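Local coordinates for protein transcriptional regulator, MarR/EmrR family (Clostridium acetobutylicum, PDB 3JW4) that probably binds DNA as a dimeric winged helix-turn-helix transcription factor of the MarR family, at the interface of chains A and B. Residues are numbered along the deposited sequence; one frame, centred on the assembly and turned at random. Chains: chain A/B, Transcriptional regulator, MarR/EmrR family.

Contact 1: the interface of chains A and B. Residues chain A 22-23, 26-27, 118, 125; chain B 16, 19-20.
The helical dimerisation region of the MarR fold supplies this contact, in which the N-terminal helix of chain B (residues 14-35) lies against the end of helix 14-25 of chain A and the loop that follows it. B:Ile19 meets the start of the patch: its CG2 branch rests on the backbone of A:Gly23, 4.1 Å from CA, where the lack of a side chain probably leaves room for the methyl. Its CD1 reaches the CG2 methyl of A:Ile22, and these two isoleucines cross at about a right angle. A:Leu26 lies between B:Ser16 and B:Arg20, with CD1 over the CA of B:Ser16 and 4.0 Å from CG of B:Arg20, while CD2 turns to the serine hydroxyl. That hydroxyl, OG of B:Ser16, also has CD1 of A:Ile125 at 3.6 Å. B:Arg20 loses more surface to the partner than any other residue in the patch. Its chain runs straight through chi2 and then bends at chi3 (113°), which carries the guanidinium between A:Phe118 and A:Lys27. NH1 stands 4.1 Å from CD1 of A:Phe118, with the guanidinium plane turned 63° from the ring, so the two do not stack flat. NH2 packs against CE of the extended A:Lys27 chain; the two basic ends, presumably both charged, are not in contact, NZ of A:Lys27 being 4.9 Å from NH2 of B:Arg20. A water bridges the chains, 2.8 Å from the carbonyl O of A:Phe118 and 2.9 Å from OG of B:Ser16.

Contact 2: the interface of chains A and B. Residues chain A 15, 18-19, 22; chain B 138, 141-142, 145.
A:Leu18 packs into the surface of the C-terminal helix of chain B (residues 131-146), and most of the close contact gathers round its two methyls. CD1 touches the selenium of the selenomethionine B:Met138 at 3.7 Å and reaches CG1 of B:Ile142 and CB of B:Leu141, so one methyl is shared by three residues of the helix. CD2 points the other way along that helix, 3.9 Å from CB of B:Asn145, whose amide lays a polar group on the same methyl through ND2. A turn further on, A:Ile22 sends CG1 to the same B:Asn145 CB at 3.8 Å and places CD1 beside CD2 of B:Leu141. At the opposite end B:Met138 curls under A:Tyr15: with CG anti to the backbone N (chi1 -180°) and bends at chi2 and chi3, its CE methyl sits over the centre of the phenol ring, 3.9 Å above the plane. Packing is looser at A:Ile19, which gives up little surface and approaches only to 4.3 Å between its CG1 and CD1 of B:Leu141. The patch thus joins the first helix of one subunit (residues 14-25) to the last helix of the other, within the helical dimerisation region of the MarR fold.

Contact 3: the interface of chains A and B. Residues chain A 13-16; chain B 26, 118, 122, 125.
The carboxylate of B:Glu122 caps the N-terminus of helix 14-25 of chain A, taking up backbone N-H groups of its first turn. OE2 accepts from N of A:Tyr15 at 2.8 Å through its syn lone pair. OE1 receives N of A:Ser16, also at 2.8 Å and fairly straight (164° at H), from a donor on the syn side tilted 17° out of the carboxylate plane. The same OE1 takes the hydroxyl OG of A:Ser16 at 2.6 Å, nearly in line with its C-O bond. Bonds to both oxygens should fix the rotation of the carboxylate, and the helix end would be expected to favour its negative charge. Around this grip, A:Thr13 packs its CA 3.5 Å from CD of B:Glu122, while CD1 of B:Ile125 lies against CB of A:Tyr15 at 3.6 Å, beside the bonded backbone. What brings the acid here is its own helix, residues 105-126 of chain B: CG leaves anti to the backbone N (chi1 175°), and a bend at chi2 turns the carboxylate toward the helix start. Farther out, the CG2 methyl of A:Thr13 meets the backbone of B:Phe118, whose carbonyl O holds a water 2.7 Å away that also contacts OG of A:Ser16, 2.9 Å from it.

Contact 1: the interface of chains A and B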
loop_
_atom_site.group_PDB
_atom_site.type_symbol
_atom_site.label_atom_id
_atom_site.label_comp_id
_atom_site.label_asym_id
_atom_site.label_seq_id
_atom_site.Cartn_x
_atom_site.Cartn_y
_atom_site.Cartn_z
ATOM N N ILE A 22 -2.576 -7.630 -2.761
ATOM C CA ILE A 22 -1.352 -8.178 -3.298
ATOM C C ILE A 22 -0.230 -7.149 -3.196
ATOM O O ILE A 22 0.884 -7.483 -2.768
ATOM C CB ILE A 22 -1.499 -8.658 -4.768
ATOM C CG1 ILE A 22 -2.492 -9.816 -4.862
ATOM C CG2 ILE A 22 -0.144 -9.044 -5.328
ATOM C CD1 ILE A 22 -3.053 -10.020 -6.280
ATOM N N GLY A 23 -0.514 -5.913 -3.553
ATOM C CA GLY A 23 0.480 -4.837 -3.459
ATOM C C GLY A 23 1.083 -4.755 -2.070
ATOM O O GLY A 23 2.314 -4.646 -1.927
ATOM N N LEU A 26 3.491 -7.580 -1.240
ATOM C CA LEU A 26 4.809 -7.534 -1.912
ATOM C C LEU A 26 5.913 -7.046 -0.960
ATOM O O LEU A 26 7.095 -7.264 -1.211
ATOM C CB LEU A 26 4.790 -6.675 -3.180
ATOM C CG LEU A 26 3.914 -7.210 -4.324
ATOM C CD1 LEU A 26 3.781 -6.160 -5.444
ATOM C CD2 LEU A 26 4.441 -8.496 -4.873
ATOM N N LYS A 27 5.510 -6.477 0.169
ATOM C CA LYS A 27 6.436 -5.834 1.111
ATOM C C LYS A 27 6.768 -6.653 2.354
ATOM O O LYS A 27 7.591 -6.229 3.160
ATOM C CB LYS A 27 5.808 -4.500 1.536
ATOM C CG LYS A 27 5.467 -3.621 0.325
ATOM C CD LYS A 27 4.515 -2.494 0.668
ATOM C CE LYS A 27 4.448 -1.474 -0.469
ATOM N NZ LYS A 27 3.810 -0.196 -0.018
ATOM N N PHE A 118 13.228 -8.833 -3.401
ATOM C CA PHE A 118 12.137 -8.446 -4.304
ATOM C C PHE A 118 12.037 -9.399 -5.503
ATOM O O PHE A 118 10.923 -9.730 -5.940
ATOM C CB PHE A 118 12.193 -6.952 -4.664
ATOM C CG PHE A 118 11.841 -6.060 -3.485
ATOM C CD1 PHE A 118 10.543 -6.037 -2.981
ATOM C CD2 PHE A 118 12.817 -5.338 -2.818
ATOM C CE1 PHE A 118 10.223 -5.255 -1.865
ATOM C CE2 PHE A 118 12.502 -4.554 -1.699
ATOM C CZ PHE A 118 11.218 -4.513 -1.236
ATOM N N ILE A 125 4.959 -14.898 -7.360
ATOM C CA ILE A 125 3.651 -14.492 -7.895
ATOM C C ILE A 125 3.064 -15.571 -8.802
ATOM O O ILE A 125 1.845 -15.707 -8.879
ATOM C CB ILE A 125 3.742 -13.150 -8.682
ATOM C CG1 ILE A 125 3.983 -11.993 -7.691
ATOM C CG2 ILE A 125 2.477 -12.882 -9.499
ATOM C CD1 ILE A 125 4.546 -10.722 -8.321
ATOM N N SER B 16 5.439 -7.217 -10.248
ATOM C CA SER B 16 5.389 -6.362 -9.076
ATOM C C SER B 16 5.336 -4.886 -9.470
ATOM O O SER B 16 4.614 -4.101 -8.867
ATOM C CB SER B 16 6.622 -6.569 -8.209
ATOM O OG SER B 16 6.650 -7.866 -7.692
ATOM N N ILE B 19 1.702 -4.230 -10.742
ATOM C CA ILE B 19 0.791 -4.290 -9.628
ATOM C C ILE B 19 0.907 -3.021 -8.760
ATOM O O ILE B 19 -0.117 -2.419 -8.397
ATOM C CB ILE B 19 0.989 -5.571 -8.778
ATOM C CG1 ILE B 19 0.507 -6.794 -9.559
ATOM C CG2 ILE B 19 0.202 -5.468 -7.466
ATOM C CD1 ILE B 19 1.123 -8.168 -9.109
ATOM N N ARG B 20 2.127 -2.563 -8.479
ATOM C CA ARG B 20 2.288 -1.346 -7.633
ATOM C C ARG B 20 1.907 -0.067 -8.382
ATOM O O ARG B 20 1.383 0.858 -7.803
ATOM C CB ARG B 20 3.737 -1.185 -7.180
ATOM C CG ARG B 20 4.257 -2.319 -6.337
ATOM C CD ARG B 20 5.775 -2.202 -6.177
ATOM N NE ARG B 20 6.169 -1.906 -4.799
ATOM C CZ ARG B 20 6.979 -2.669 -4.057
ATOM N NH1 ARG B 20 7.516 -3.801 -4.541
ATOM N NH2 ARG B 20 7.275 -2.291 -2.818
HETATM O O HOH W 1 8.839 -7.852 -5.834
#

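Contact 2: the interface of chains A and B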
loop_
_atom_site.group_PDB
_atom_site.type_symbol
_atom_site.label_atom_id
_atom_site.label_comp_id
_atom_site.label_asym_id
_atom_site.label_seq_id
_atom_site.Cartn_x
_atom_site.Cartn_y
_atom_site.Cartn_z
ATOM N N TYR A 15 -11.641 -6.096 -7.872
ATOM C CA TYR A 15 -10.340 -5.862 -8.517
ATOM C C TYR A 15 -9.470 -4.912 -7.675
ATOM O O TYR A 15 -8.308 -5.209 -7.431
ATOM C CB TYR A 15 -10.491 -5.313 -9.931
ATOM C CG TYR A 15 -11.119 -6.243 -10.937
ATOM C CD1 TYR A 15 -10.429 -7.331 -11.434
ATOM C CD2 TYR A 15 -12.379 -5.986 -11.441
ATOM C CE1 TYR A 15 -10.993 -8.161 -12.372
ATOM C CE2 TYR A 15 -12.956 -6.809 -12.383
ATOM C CZ TYR A 15 -12.262 -7.886 -12.847
ATOM O OH TYR A 15 -12.855 -8.693 -13.779
ATOM N N LEU A 18 -8.224 -6.756 -4.582
ATOM C CA LEU A 18 -7.136 -7.714 -4.869
ATOM C C LEU A 18 -5.803 -7.014 -5.215
ATOM O O LEU A 18 -4.741 -7.429 -4.771
ATOM C CB LEU A 18 -7.559 -8.653 -5.980
ATOM C CG LEU A 18 -8.714 -9.592 -5.587
ATOM C CD1 LEU A 18 -9.314 -10.266 -6.825
ATOM C CD2 LEU A 18 -8.193 -10.611 -4.568
ATOM N N ILE A 19 -5.872 -5.929 -5.970
ATOM C CA ILE A 19 -4.674 -5.171 -6.315
ATOM C C ILE A 19 -4.020 -4.557 -5.079
ATOM O O ILE A 19 -2.820 -4.682 -4.912
ATOM C CB ILE A 19 -4.990 -4.147 -7.398
ATOM C CG1 ILE A 19 -5.220 -4.901 -8.700
ATOM C CG2 ILE A 19 -3.838 -3.168 -7.595
ATOM C CD1 ILE A 19 -6.001 -4.167 -9.687
ATOM N N ILE A 22 -2.576 -7.630 -2.761
ATOM C CA ILE A 22 -1.352 -8.178 -3.298
ATOM C C ILE A 22 -0.230 -7.149 -3.196
ATOM O O ILE A 22 0.884 -7.483 -2.768
ATOM C CB ILE A 22 -1.499 -8.658 -4.768
ATOM C CG1 ILE A 22 -2.492 -9.816 -4.862
ATOM C CG2 ILE A 22 -0.144 -9.044 -5.328
ATOM C CD1 ILE A 22 -3.053 -10.020 -6.280
HETATM N N MSE B 138 -9.735 -11.681 -12.909
HETATM C CA MSE B 138 -10.340 -11.941 -11.596
HETATM C C MSE B 138 -9.855 -13.273 -11.069
HETATM O O MSE B 138 -9.419 -13.378 -9.936
HETATM C CB MSE B 138 -11.863 -11.972 -11.667
HETATM C CG MSE B 138 -12.557 -12.240 -10.305
HETATM SE SE MSE B 138 -12.173 -10.768 -9.123
HETATM C CE MSE B 138 -13.720 -9.661 -9.625
ATOM N N LEU B 141 -6.023 -13.111 -10.181
ATOM C CA LEU B 141 -5.701 -12.294 -9.020
ATOM C C LEU B 141 -6.171 -12.979 -7.718
ATOM O O LEU B 141 -5.508 -12.881 -6.689
ATOM C CB LEU B 141 -6.279 -10.881 -9.127
ATOM C CG LEU B 141 -5.727 -9.914 -10.189
ATOM C CD1 LEU B 141 -6.595 -8.647 -10.185
ATOM C CD2 LEU B 141 -4.307 -9.604 -9.976
ATOM N N ILE B 142 -7.292 -13.678 -7.766
ATOM C CA ILE B 142 -7.731 -14.440 -6.604
ATOM C C ILE B 142 -6.658 -15.486 -6.268
ATOM O O ILE B 142 -6.268 -15.610 -5.105
ATOM C CB ILE B 142 -9.090 -15.079 -6.830
ATOM C CG1 ILE B 142 -10.194 -14.020 -6.891
ATOM C CG2 ILE B 142 -9.465 -16.041 -5.674
ATOM C CD1 ILE B 142 -11.528 -14.617 -7.409
ATOM N N ASN B 145 -3.360 -13.756 -4.870
ATOM C CA ASN B 145 -3.594 -13.259 -3.521
ATOM C C ASN B 145 -3.679 -14.424 -2.508
ATOM O O ASN B 145 -3.101 -14.338 -1.436
ATOM C CB ASN B 145 -4.844 -12.400 -3.491
ATOM C CG ASN B 145 -5.078 -11.758 -2.138
ATOM O OD1 ASN B 145 -4.208 -11.055 -1.608
ATOM N ND2 ASN B 145 -6.261 -12.008 -1.562
#

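Contact 3: the interface of chains A and B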
loop_
_atom_site.group_PDB
_atom_site.type_symbol
_atom_site.label_atom_id
_atom_site.label_comp_id
_atom_site.label_asym_id
_atom_site.label_seq_id
_atom_site.Cartn_x
_atom_site.Cartn_y
_atom_site.Cartn_z
ATOM N N THR A 13 -15.967 -3.957 -4.895
ATOM C CA THR A 13 -14.819 -3.453 -5.671
ATOM C C THR A 13 -13.697 -4.486 -5.604
ATOM O O THR A 13 -12.611 -4.200 -5.100
ATOM C CB THR A 13 -14.338 -2.029 -5.211
ATOM O OG1 THR A 13 -13.762 -2.082 -3.899
ATOM C CG2 THR A 13 -15.498 -0.991 -5.261
ATOM N N PRO A 14 -13.963 -5.702 -6.117
ATOM C CA PRO A 14 -13.033 -6.829 -5.962
ATOM C C PRO A 14 -11.680 -6.670 -6.669
ATOM O O PRO A 14 -10.676 -7.051 -6.098
ATOM C CB PRO A 14 -13.817 -8.021 -6.548
ATOM C CG PRO A 14 -14.822 -7.386 -7.449
ATOM C CD PRO A 14 -15.196 -6.121 -6.798
ATOM N N TYR A 15 -11.641 -6.096 -7.872
ATOM C CA TYR A 15 -10.340 -5.862 -8.517
ATOM C C TYR A 15 -9.470 -4.912 -7.675
ATOM O O TYR A 15 -8.308 -5.209 -7.431
ATOM C CB TYR A 15 -10.491 -5.313 -9.931
ATOM C CG TYR A 15 -11.119 -6.243 -10.937
ATOM C CD1 TYR A 15 -10.429 -7.331 -11.434
ATOM C CD2 TYR A 15 -12.379 -5.986 -11.441
ATOM C CE1 TYR A 15 -10.993 -8.161 -12.372
ATOM C CE2 TYR A 15 -12.956 -6.809 -12.383
ATOM C CZ TYR A 15 -12.262 -7.886 -12.847
ATOM O OH TYR A 15 -12.855 -8.693 -13.779
ATOM N N SER A 16 -10.016 -3.776 -7.238
ATOM C CA SER A 16 -9.248 -2.851 -6.391
ATOM C C SER A 16 -8.805 -3.508 -5.107
ATOM O O SER A 16 -7.671 -3.343 -4.685
ATOM C CB SER A 16 -10.030 -1.593 -6.041
ATOM O OG SER A 16 -10.686 -1.074 -7.178
ATOM N N LEU B 26 -4.591 3.901 -8.750
ATOM C CA LEU B 26 -5.947 3.816 -8.193
ATOM C C LEU B 26 -6.046 4.668 -6.920
ATOM O O LEU B 26 -6.976 5.466 -6.762
ATOM C CB LEU B 26 -6.327 2.381 -7.853
ATOM C CG LEU B 26 -6.386 1.374 -9.010
ATOM C CD1 LEU B 26 -6.642 -0.006 -8.500
ATOM C CD2 LEU B 26 -7.434 1.767 -10.035
ATOM N N PHE B 118 -15.319 4.900 -5.061
ATOM C CA PHE B 118 -14.635 3.602 -5.154
ATOM C C PHE B 118 -15.107 2.788 -6.357
ATOM O O PHE B 118 -14.317 2.077 -6.986
ATOM C CB PHE B 118 -14.808 2.774 -3.874
ATOM C CG PHE B 118 -14.218 3.414 -2.614
ATOM C CD1 PHE B 118 -13.009 4.076 -2.639
ATOM C CD2 PHE B 118 -14.875 3.279 -1.386
ATOM C CE1 PHE B 118 -12.463 4.625 -1.466
ATOM C CE2 PHE B 118 -14.355 3.835 -0.202
ATOM C CZ PHE B 118 -13.134 4.504 -0.244
ATOM N N GLU B 122 -12.910 1.465 -9.493
ATOM C CA GLU B 122 -12.967 0.050 -9.858
ATOM C C GLU B 122 -13.195 -0.125 -11.353
ATOM O O GLU B 122 -12.558 -0.968 -12.005
ATOM C CB GLU B 122 -14.082 -0.657 -9.075
ATOM C CG GLU B 122 -14.339 -2.130 -9.458
ATOM C CD GLU B 122 -13.381 -3.104 -8.794
ATOM O OE1 GLU B 122 -12.471 -2.673 -8.057
ATOM O OE2 GLU B 122 -13.549 -4.323 -8.994
ATOM N N ILE B 125 -10.316 0.099 -13.869
ATOM C CA ILE B 125 -9.489 -1.091 -14.043
ATOM C C ILE B 125 -9.896 -1.858 -15.290
ATOM O O ILE B 125 -9.033 -2.269 -16.063
ATOM C CB ILE B 125 -9.532 -2.013 -12.821
ATOM C CG1 ILE B 125 -8.989 -1.258 -11.590
ATOM C CG2 ILE B 125 -8.752 -3.285 -13.110
ATOM C CD1 ILE B 125 -9.199 -1.957 -10.227
HETATM O O HOH W 2 -12.107 1.093 -5.810
#

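The three contacts are parts of one two-fold symmetric interface. Contacts 1 and 2 have C-alpha centres about 11 Å apart and share A:Ile22; contacts 2 and 3 are about 10 Å apart and share A:Tyr15. Contacts 1 and 3, about 16 Å apart, overlap as two-fold related copies: in both, Ser16 of one chain meets Leu26, Phe118 and Ile125 of the other, each with different surroundings. Helix 14-25 of chain A runs from contact 3 at its start through contact 2 to contact 1. Apolar packing and polar capping join the subunits, consistent with the MarR dimer, and this region is likely to set the spacing of the two DNA-binding lobes.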